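Local coordinates for ORC1-type DNA replication protein 2 (Aeropyrum pernix, PDB 1W5T) that binds DNA and takes part in regulating DNA replication, joining an ATP-binding AAA+ ATPase domain to a C-terminal winged-helix domain, at residues A[298-301]-A[302-306]; A[330-333]-A[334-338]; A[383-386]-A[387-390]. All blocks are in the same frame, centred on the assembly; numbering follows the deposited sequence.

Overall arrangement
A chain that joins an ATPase domain to a DNA-binding domain offers three local contacts, met in series along the sequence. Contact 1 (298-306) winds into the short helix 300-304 and lies nearest the nucleotide: the Q299 side chain is about 7 Å from the bound ATP analogue and about 8 Å from that of K65, an ATP-binding residue. Contacts 2 (330-338) and 3 (383-390) both lie in the winged-helix domain, with centres 16 Å apart, and meet directly where L333 CD2 packs 3.7 Å from F384 CD1. Contact 1 touches neither; its nearest atoms are about 12 Å from contact 2 and about 6 Å from contact 3.

Contact 1 of 3, residues A[298-301]-A[302-306]; sequences IQTH and ELEAL
The H301 imidazole has the backbone N of E302 over one of its faces, with H301 CG 3.3 Å from E302 N. The ring folds back in this way because H301 CG stands between its own backbone N and carbonyl carbon (chi1 75°). Beside the ring, and pointing the same way, runs the E302 side chain; its carboxylate is turned 51° from the imidazole plane, and E302 OE1 comes 4.1 Å from H301 CE1. The strongest polar partner of E302 lies outside, where OE2 forms a salt bridge with R190.

This is how a short helix starts. Q299 holds the N-cap position, and its carbonyl O accepts the N-H of E302 at 3.2 Å. The following bond is much straighter: E304 N reaches T300 O at 2.8 Å with an N-H...O angle of 170°. A weak bond joins A305 N to H301 O at 3.3 Å.

On the inner side, I298 and L303 cross at about a right angle, CD1 to CD1 at 3.5 Å. L303 sinks among L395, V398 and I402 of helix 392-408 and L314 of helix 308-322, and K406 bonds to the carbonyl O of E304. Through its salt bridge, E302 ties this short helix back to R190 at the start of helix 190-198, in the ATPase part.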
loop_
_atom_site.group_PDB
_atom_site.type_symbol
_atom_site.label_atom_id
_atom_site.label_comp_id
_atom_site.label_asym_id
_atom_site.label_seq_id
_atom_site.Cartn_x
_atom_site.Cartn_y
_atom_site.Cartn_z
ATOM N N ILE A 298 -11.155 6.601 -4.312
ATOM C CA ILE A 298 -11.052 7.920 -3.659
ATOM C C ILE A 298 -11.351 7.802 -2.154
ATOM O O ILE A 298 -12.459 7.460 -1.728
ATOM C CB ILE A 298 -11.864 9.085 -4.356
ATOM C CG1 ILE A 298 -12.026 10.253 -3.382
ATOM C CG2 ILE A 298 -13.223 8.632 -4.883
ATOM C CD1 ILE A 298 -12.717 11.450 -3.964
ATOM N N GLN A 299 -10.320 8.078 -1.370
ATOM C CA GLN A 299 -10.357 7.844 0.057
ATOM C C GLN A 299 -10.834 9.122 0.740
ATOM O O GLN A 299 -10.095 10.101 0.840
ATOM C CB GLN A 299 -8.971 7.385 0.533
ATOM C CG GLN A 299 -8.476 6.123 -0.187
ATOM C CD GLN A 299 -7.088 6.279 -0.817
ATOM O OE1 GLN A 299 -6.971 6.500 -2.021
ATOM N NE2 GLN A 299 -6.045 6.143 -0.010
ATOM N N THR A 300 -12.087 9.107 1.178
ATOM C CA THR A 300 -12.739 10.291 1.733
ATOM C C THR A 300 -12.090 10.778 3.035
ATOM O O THR A 300 -12.118 11.984 3.346
ATOM C CB THR A 300 -14.284 10.074 1.930
ATOM O OG1 THR A 300 -14.530 9.219 3.048
ATOM C CG2 THR A 300 -14.917 9.310 0.758
ATOM N N HIS A 301 -11.484 9.847 3.775
ATOM C CA HIS A 301 -10.849 10.190 5.050
ATOM C C HIS A 301 -9.626 11.078 4.855
ATOM O O HIS A 301 -9.285 11.848 5.749
ATOM C CB HIS A 301 -10.520 8.949 5.873
ATOM C CG HIS A 301 -9.333 8.188 5.376
ATOM N ND1 HIS A 301 -8.193 8.017 6.130
ATOM C CD2 HIS A 301 -9.114 7.536 4.206
ATOM C CE1 HIS A 301 -7.318 7.304 5.440
ATOM N NE2 HIS A 301 -7.855 6.996 4.272
ATOM N N GLU A 302 -9.004 10.962 3.685
ATOM C CA GLU A 302 -7.884 11.790 3.254
ATOM C C GLU A 302 -8.379 13.224 2.980
ATOM O O GLU A 302 -7.770 14.195 3.416
ATOM C CB GLU A 302 -7.304 11.182 1.967
ATOM C CG GLU A 302 -5.809 10.872 1.853
ATOM C CD GLU A 302 -5.034 10.841 3.155
ATOM O OE1 GLU A 302 -4.607 9.749 3.579
ATOM O OE2 GLU A 302 -4.821 11.922 3.729
ATOM N N LEU A 303 -9.497 13.335 2.258
ATOM C CA LEU A 303 -10.106 14.626 1.954
ATOM C C LEU A 303 -10.648 15.338 3.181
ATOM O O LEU A 303 -10.413 16.531 3.340
ATOM C CB LEU A 303 -11.190 14.498 0.891
ATOM C CG LEU A 303 -10.736 13.878 -0.429
ATOM C CD1 LEU A 303 -11.920 13.724 -1.379
ATOM C CD2 LEU A 303 -9.560 14.629 -1.071
ATOM N N GLU A 304 -11.350 14.576 4.032
ATOM C CA GLU A 304 -11.897 15.024 5.306
ATOM C C GLU A 304 -10.836 15.624 6.211
ATOM O O GLU A 304 -11.144 16.467 7.040
ATOM C CB GLU A 304 -12.556 13.844 6.036
ATOM C CG GLU A 304 -13.810 13.289 5.362
ATOM C CD GLU A 304 -14.601 12.270 6.195
ATOM O OE1 GLU A 304 -14.016 11.400 6.912
ATOM O OE2 GLU A 304 -15.847 12.328 6.105
ATOM N N ALA A 305 -9.593 15.166 6.069
ATOM C CA ALA A 305 -8.469 15.718 6.812
ATOM C C ALA A 305 -8.037 17.079 6.287
ATOM O O ALA A 305 -7.290 17.796 6.935
ATOM C CB ALA A 305 -7.285 14.766 6.775
ATOM N N LEU A 306 -8.499 17.444 5.109
ATOM C CA LEU A 306 -8.080 18.707 4.495
ATOM C C LEU A 306 -8.960 19.862 4.985
ATOM O O LEU A 306 -10.143 19.681 5.160
ATOM C CB LEU A 306 -8.206 18.575 2.970
ATOM C CG LEU A 306 -6.959 18.291 2.147
ATOM C CD1 LEU A 306 -5.894 17.448 2.944
ATOM C CD2 LEU A 306 -7.306 17.728 0.730
#

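Contact 2 of 3, residues A[330-333]-A[334-338]; sequences AGLL and RQRYE
L332 lays its CD1 methyl over one face of the R336 guanidinium, one helical turn further on, with L332 CD1 3.4 Å from R336 NH1. The arginine gets there by running straight from CG to NE, and L332 CD2 lies alongside the same chain, 3.8 Å from R336 NE. Beneath this pair the backbone bond is short: R336 N meets L332 O at 2.8 Å.

The same i to i+4 pattern is repeated by R334 on A330, Q335 on G331 and Y337 on L333, as in any regular alpha helix. Here it forms the first turns of helix 330-345, which follows the short first strand of the winged-helix fold.

Further out, R334 turns away from A330 and G331. With CG anti to its backbone N (chi1 -172°) and a bend at chi2, it reaches E338 in a salt bridge, R334 NH1 to E338 OE1 at 3.2 Å; R334 NE adds a weak bond to the same oxygen. Its NH2 bonds to the carbonyl O of R350, and Y352 and Y355 make cation-pi contacts with it. Y337 OH is bonded to H309 ND1 and R350 N.

R334 is buried, and a carboxylate, a carbonyl and two aromatic rings together probably offset the cost of burying its charge while fixing the orientation of its guanidinium.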
loop_
_atom_site.group_PDB
_atom_site.type_symbol
_atom_site.label_atom_id
_atom_site.label_comp_id
_atom_site.label_asym_id
_atom_site.label_seq_id
_atom_site.Cartn_x
_atom_site.Cartn_y
_atom_site.Cartn_z
ATOM N N ALA A 330 -1.082 29.279 -12.619
ATOM C CA ALA A 330 -1.123 29.839 -11.275
ATOM C C ALA A 330 -2.008 31.071 -11.182
ATOM O O ALA A 330 -2.808 31.204 -10.232
ATOM C CB ALA A 330 0.274 30.187 -10.827
ATOM N N GLY A 331 -1.864 31.961 -12.170
ATOM C CA GLY A 331 -2.571 33.226 -12.199
ATOM C C GLY A 331 -4.061 33.061 -12.201
ATOM O O GLY A 331 -4.731 33.573 -11.317
ATOM N N LEU A 332 -4.577 32.364 -13.208
ATOM C CA LEU A 332 -5.999 32.025 -13.313
ATOM C C LEU A 332 -6.520 31.254 -12.071
ATOM O O LEU A 332 -7.624 31.533 -11.575
ATOM C CB LEU A 332 -6.247 31.189 -14.575
ATOM C CG LEU A 332 -7.400 31.380 -15.585
ATOM C CD1 LEU A 332 -7.866 30.053 -16.160
ATOM C CD2 LEU A 332 -8.595 32.195 -15.093
ATOM N N LEU A 333 -5.748 30.285 -11.581
ATOM C CA LEU A 333 -6.169 29.524 -10.417
ATOM C C LEU A 333 -6.491 30.455 -9.246
ATOM O O LEU A 333 -7.600 30.395 -8.695
ATOM C CB LEU A 333 -5.133 28.451 -10.060
ATOM C CG LEU A 333 -5.481 27.404 -8.991
ATOM C CD1 LEU A 333 -6.871 26.753 -9.199
ATOM C CD2 LEU A 333 -4.416 26.346 -8.900
ATOM N N ARG A 334 -5.531 31.326 -8.913
ATOM C CA ARG A 334 -5.675 32.344 -7.882
ATOM C C ARG A 334 -6.934 33.189 -8.114
ATOM O O ARG A 334 -7.733 33.406 -7.180
ATOM C CB ARG A 334 -4.424 33.238 -7.833
ATOM C CG ARG A 334 -4.364 34.239 -6.664
ATOM C CD ARG A 334 -4.694 33.654 -5.269
ATOM N NE ARG A 334 -5.107 34.701 -4.328
ATOM C CZ ARG A 334 -5.149 34.578 -3.000
ATOM N NH1 ARG A 334 -5.546 35.582 -2.239
ATOM N NH2 ARG A 334 -4.813 33.450 -2.419
ATOM N N GLN A 335 -7.117 33.656 -9.350
ATOM C CA GLN A 335 -8.298 34.462 -9.713
ATOM C C GLN A 335 -9.592 33.721 -9.373
ATOM O O GLN A 335 -10.419 34.220 -8.604
ATOM C CB GLN A 335 -8.287 34.799 -11.197
ATOM C CG GLN A 335 -8.510 36.249 -11.527
ATOM C CD GLN A 335 -8.096 36.563 -12.965
ATOM O OE1 GLN A 335 -8.833 37.245 -13.704
ATOM N NE2 GLN A 335 -6.920 36.054 -13.376
ATOM N N ARG A 336 -9.737 32.522 -9.939
ATOM C CA ARG A 336 -10.878 31.651 -9.660
ATOM C C ARG A 336 -11.050 31.298 -8.184
ATOM O O ARG A 336 -12.159 31.105 -7.720
ATOM C CB ARG A 336 -10.768 30.366 -10.472
ATOM C CG ARG A 336 -11.045 30.540 -11.961
ATOM C CD ARG A 336 -10.997 29.244 -12.724
ATOM N NE ARG A 336 -11.025 29.475 -14.159
ATOM C CZ ARG A 336 -11.054 28.515 -15.084
ATOM N NH1 ARG A 336 -11.082 28.858 -16.371
ATOM N NH2 ARG A 336 -11.042 27.223 -14.740
ATOM N N TYR A 337 -9.941 31.193 -7.457
ATOM C CA TYR A 337 -9.972 30.858 -6.044
ATOM C C TYR A 337 -10.594 32.001 -5.254
ATOM O O TYR A 337 -11.464 31.764 -4.408
ATOM C CB TYR A 337 -8.557 30.550 -5.516
ATOM C CG TYR A 337 -8.498 30.572 -4.009
ATOM C CD1 TYR A 337 -9.113 29.578 -3.261
ATOM C CD2 TYR A 337 -7.873 31.617 -3.333
ATOM C CE1 TYR A 337 -9.086 29.597 -1.897
ATOM C CE2 TYR A 337 -7.855 31.656 -1.952
ATOM C CZ TYR A 337 -8.462 30.632 -1.239
ATOM O OH TYR A 337 -8.420 30.644 0.140
ATOM N N GLU A 338 -10.124 33.221 -5.523
ATOM C CA GLU A 338 -10.671 34.428 -4.896
ATOM C C GLU A 338 -12.142 34.592 -5.265
ATOM O O GLU A 338 -12.995 34.729 -4.387
ATOM C CB GLU A 338 -9.866 35.674 -5.297
ATOM C CG GLU A 338 -8.506 35.774 -4.605
ATOM C CD GLU A 338 -7.604 36.819 -5.242
ATOM O OE1 GLU A 338 -6.826 37.466 -4.519
ATOM O OE2 GLU A 338 -7.678 36.991 -6.470
#

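Contact 3 of 3, residues A[383-386]-A[387-390]; sequences LFRL and APHL
L390, which packs on L386 across the end of the strand, donates its backbone N-H to A387 O at 3.0 Å and so closes a type I beta turn. The turn ends strand 382-386, the central strand of the small antiparallel sheet of the winged-helix domain, and leads on to helix 392-408. P388 follows A387 in the turn, where the phi fixed by its ring (-51°) suits a type I turn.

Two side-chain pairs bind the strand to the turn from different sides. In the apolar one, L386 and L390 cross at about a right angle: with CG anti to its backbone N (chi1 -156°), L386 brings CD2 to 3.7 Å from L390 CB, and L390 CD1 lies 3.8 Å from L386 CG. L386 is buried, with L314, A318 and T321 of helix 308-322 and A392 and L395 about it, so the pair belongs to the seam between the sheet and two helices.

The second pair joins charge to hydrocarbon. P388 CG stands 3.7 Å above the guanidinium plane of R385, displaced toward the rim of the group. R385 is bent at chi3, and its polar end is held by a salt bridge from NE to D369 on the neighbouring strand; E326 contributes a long, weak ion pair to NH1. D369 also touches P388, so the proline sits by both partners of the bridge.

Within the turn, H389 has L390 CD2 over one face of its ring. Back at the junction itself, P388 has no N-H to give the nearby carbonyl, and its ring carbon CD rests 3.4 Å from L386 O.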
loop_
_atom_site.group_PDB
_atom_site.type_symbol
_atom_site.label_atom_id
_atom_site.label_comp_id
_atom_site.label_asym_id
_atom_site.label_seq_id
_atom_site.Cartn_x
_atom_site.Cartn_y
_atom_site.Cartn_z
ATOM N N LEU A 383 1.996 25.482 -13.705
ATOM C CA LEU A 383 0.805 24.828 -14.230
ATOM C C LEU A 383 0.402 23.739 -13.247
ATOM O O LEU A 383 1.266 23.135 -12.622
ATOM C CB LEU A 383 1.063 24.268 -15.643
ATOM C CG LEU A 383 1.643 25.234 -16.715
ATOM C CD1 LEU A 383 1.698 24.556 -18.101
ATOM C CD2 LEU A 383 0.845 26.534 -16.822
ATOM N N PHE A 384 -0.906 23.523 -13.088
ATOM C CA PHE A 384 -1.432 22.553 -12.142
ATOM C C PHE A 384 -2.487 21.744 -12.818
ATOM O O PHE A 384 -3.236 22.283 -13.646
ATOM C CB PHE A 384 -2.079 23.247 -10.960
ATOM C CG PHE A 384 -1.136 24.017 -10.099
ATOM C CD1 PHE A 384 -1.054 25.410 -10.196
ATOM C CD2 PHE A 384 -0.365 23.374 -9.155
ATOM C CE1 PHE A 384 -0.181 26.138 -9.386
ATOM C CE2 PHE A 384 0.512 24.090 -8.330
ATOM C CZ PHE A 384 0.595 25.476 -8.448
ATOM N N ARG A 385 -2.568 20.463 -12.487
ATOM C CA ARG A 385 -3.655 19.611 -12.971
ATOM C C ARG A 385 -4.119 18.608 -11.898
ATOM O O ARG A 385 -3.388 18.270 -10.986
ATOM C CB ARG A 385 -3.234 18.900 -14.265
ATOM C CG ARG A 385 -2.724 17.439 -14.096
ATOM C CD ARG A 385 -2.225 16.762 -15.362
ATOM N NE ARG A 385 -0.960 16.062 -15.136
ATOM C CZ ARG A 385 -0.281 15.384 -16.070
ATOM N NH1 ARG A 385 -0.739 15.286 -17.314
ATOM N NH2 ARG A 385 0.870 14.808 -15.754
ATOM N N LEU A 386 -5.345 18.146 -11.989
ATOM C CA LEU A 386 -5.730 16.980 -11.218
ATOM C C LEU A 386 -4.894 15.797 -11.676
ATOM O O LEU A 386 -4.601 15.656 -12.869
ATOM C CB LEU A 386 -7.212 16.670 -11.400
ATOM C CG LEU A 386 -7.763 15.887 -10.211
ATOM C CD1 LEU A 386 -7.734 16.832 -8.988
ATOM C CD2 LEU A 386 -9.146 15.402 -10.509
ATOM N N ALA A 387 -4.491 14.959 -10.732
ATOM C CA ALA A 387 -3.853 13.677 -11.055
ATOM C C ALA A 387 -4.738 12.945 -12.069
ATOM O O ALA A 387 -5.915 12.727 -11.819
ATOM C CB ALA A 387 -3.682 12.853 -9.793
ATOM N N PRO A 388 -4.207 12.639 -13.240
ATOM C CA PRO A 388 -5.030 12.051 -14.324
ATOM C C PRO A 388 -5.873 10.810 -13.923
ATOM O O PRO A 388 -6.953 10.599 -14.490
ATOM C CB PRO A 388 -4.003 11.718 -15.410
ATOM C CG PRO A 388 -2.897 12.744 -15.170
ATOM C CD PRO A 388 -2.802 12.860 -13.637
ATOM N N HIS A 389 -5.419 10.052 -12.927
ATOM C CA HIS A 389 -6.090 8.822 -12.526
ATOM C C HIS A 389 -7.341 9.051 -11.665
ATOM O O HIS A 389 -8.177 8.143 -11.499
ATOM C CB HIS A 389 -5.105 7.898 -11.805
ATOM C CG HIS A 389 -4.725 8.371 -10.443
ATOM N ND1 HIS A 389 -3.940 9.481 -10.233
ATOM C CD2 HIS A 389 -5.030 7.888 -9.216
ATOM C CE1 HIS A 389 -3.778 9.665 -8.937
ATOM N NE2 HIS A 389 -4.426 8.711 -8.295
ATOM N N LEU A 390 -7.466 10.265 -11.142
ATOM C CA LEU A 390 -8.594 10.665 -10.296
ATOM C C LEU A 390 -9.824 10.937 -11.111
ATOM O O LEU A 390 -9.761 11.703 -12.065
ATOM C CB LEU A 390 -8.263 11.951 -9.535
ATOM C CG LEU A 390 -7.032 11.853 -8.648
ATOM C CD1 LEU A 390 -6.837 13.132 -7.811
ATOM C CD2 LEU A 390 -7.197 10.584 -7.809
#